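Local coordinates for chromosome partition protein Smc (Pyrococcus furiosus, PDB 3KTA) that is probably required for chromosome condensation and partitioning, its N-terminal segment here contributing to an ABC-type ATPase head that binds and hydrolyses ATP, at residues A[84-88]-A[97-101]. Sequence-based numbering, arbitrary orientation.
Sequences IYFNN and EDEVV
Phe86 and Val100 form a hydrogen-bonded antiparallel pair, Phe86 N reaching Val100 O at 2.9 Å and Val100 N returning to Phe86 O at 3.0 Å, flanked by the non-hydrogen-bonded pairs Tyr85–Val101 and Asn87–Glu99. On the face carrying Tyr85, Val101 and Glu99, the phenol ring lies alongside the valine: Val101 CG1 sits over one ring face, 3.9 Å from the Tyr85 centroid, in a CH-pi contact, while CG2 touches CD2. Glu99 runs beside the tyrosine, its CG turned away from the backbone N (chi1 179°) and its chain extended, which brings OE2 to the ring edge with the carboxylate turned 75° from the ring. The Tyr85 hydroxyl is hydrogen-bonded to Glu8 OE1 on strand 3-10. Strands 80-87 and 99-106 make a beta hairpin in the antiparallel sheet of the SMC head, away from the nucleotide site. At its loop end Asn88 takes over from the strand pairing: its N donates to Asp98 O (2.7 Å), and its side-chain ND2 to Glu97 O (3.0 Å), nearly along the C=O axis. OD1 accepts from Phe93 N, so the buried amide links the start of the loop to Phe93 within it and to Glu97 at its far end. Replacing Asn88 by alanine would remove both amide bonds, and Glu97 O and Phe93 N would probably be left without these partners. Asn88 CB also packs on Val100 CG2 at 3.8 Å.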
# COMPACT_ATOMS: atom_id res chain seq x y z
N ILE A 84 -4.24 -13.19 9.00
CA ILE A 84 -4.97 -12.07 8.43
C ILE A 84 -6.43 -12.48 8.24
O ILE A 84 -6.73 -13.58 7.75
CB ILE A 84 -4.30 -11.58 7.11
CG1 ILE A 84 -4.97 -10.29 6.62
CG2 ILE A 84 -4.32 -12.69 6.02
CD1 ILE A 84 -4.19 -9.60 5.50
N TYR A 85 -7.34 -11.62 8.69
CA TYR A 85 -8.78 -11.91 8.63
C TYR A 85 -9.43 -11.01 7.58
O TYR A 85 -9.46 -9.77 7.74
CB TYR A 85 -9.42 -11.69 10.01
CG TYR A 85 -8.95 -12.68 11.06
CD1 TYR A 85 -7.65 -12.64 11.55
CD2 TYR A 85 -9.79 -13.67 11.53
CE1 TYR A 85 -7.20 -13.55 12.50
CE2 TYR A 85 -9.35 -14.59 12.48
CZ TYR A 85 -8.06 -14.52 12.96
OH TYR A 85 -7.62 -15.43 13.90
N PHE A 86 -9.94 -11.60 6.50
CA PHE A 86 -10.62 -10.83 5.47
C PHE A 86 -12.13 -10.94 5.63
O PHE A 86 -12.68 -12.03 5.78
CB PHE A 86 -10.27 -11.34 4.08
CG PHE A 86 -8.92 -10.93 3.60
CD1 PHE A 86 -7.84 -11.81 3.71
CD2 PHE A 86 -8.73 -9.68 3.02
CE1 PHE A 86 -6.58 -11.44 3.25
CE2 PHE A 86 -7.47 -9.31 2.55
CZ PHE A 86 -6.41 -10.18 2.67
N ASN A 87 -12.81 -9.80 5.53
CA ASN A 87 -14.24 -9.85 5.27
C ASN A 87 -14.48 -10.22 3.81
O ASN A 87 -13.94 -9.60 2.90
CB ASN A 87 -14.88 -8.50 5.61
CG ASN A 87 -16.38 -8.53 5.45
OD1 ASN A 87 -16.88 -8.70 4.35
ND2 ASN A 87 -17.10 -8.36 6.55
N ASN A 88 -15.28 -11.27 3.59
CA ASN A 88 -15.56 -11.79 2.25
C ASN A 88 -17.05 -11.82 1.98
O ASN A 88 -17.54 -12.64 1.20
CB ASN A 88 -14.98 -13.21 2.07
CG ASN A 88 -15.00 -13.67 0.62
OD1 ASN A 88 -14.62 -12.94 -0.30
ND2 ASN A 88 -15.45 -14.91 0.40
N GLU A 97 -17.66 -18.37 2.10
CA GLU A 97 -17.65 -17.97 3.50
C GLU A 97 -17.55 -16.46 3.63
O GLU A 97 -16.85 -15.82 2.84
CB GLU A 97 -16.45 -18.59 4.21
CG GLU A 97 -16.44 -20.11 4.21
CD GLU A 97 -17.45 -20.70 5.17
OE1 GLU A 97 -17.88 -19.98 6.09
OE2 GLU A 97 -17.81 -21.88 4.99
N ASP A 98 -18.23 -15.89 4.62
CA ASP A 98 -18.13 -14.45 4.89
C ASP A 98 -16.79 -14.02 5.47
O ASP A 98 -16.48 -12.83 5.46
CB ASP A 98 -19.22 -14.01 5.87
CG ASP A 98 -20.59 -14.00 5.25
OD1 ASP A 98 -20.69 -14.11 4.01
OD2 ASP A 98 -21.56 -13.85 6.02
N GLU A 99 -16.03 -14.98 5.99
CA GLU A 99 -14.70 -14.69 6.52
C GLU A 99 -13.68 -15.61 5.88
O GLU A 99 -13.91 -16.82 5.76
CB GLU A 99 -14.69 -14.87 8.04
CG GLU A 99 -13.33 -14.61 8.69
CD GLU A 99 -13.31 -14.99 10.16
OE1 GLU A 99 -13.24 -16.20 10.47
OE2 GLU A 99 -13.39 -14.08 11.00
N VAL A 100 -12.56 -15.04 5.44
CA VAL A 100 -11.45 -15.83 4.92
C VAL A 100 -10.23 -15.52 5.77
O VAL A 100 -9.81 -14.37 5.83
CB VAL A 100 -11.15 -15.49 3.44
CG1 VAL A 100 -9.83 -16.13 2.98
CG2 VAL A 100 -12.32 -15.93 2.54
N VAL A 101 -9.69 -16.54 6.43
CA VAL A 101 -8.57 -16.36 7.35
C VAL A 101 -7.38 -17.08 6.76
O VAL A 101 -7.43 -18.28 6.47
CB VAL A 101 -8.88 -16.95 8.76
CG1 VAL A 101 -7.72 -16.68 9.74
CG2 VAL A 101 -10.18 -16.37 9.32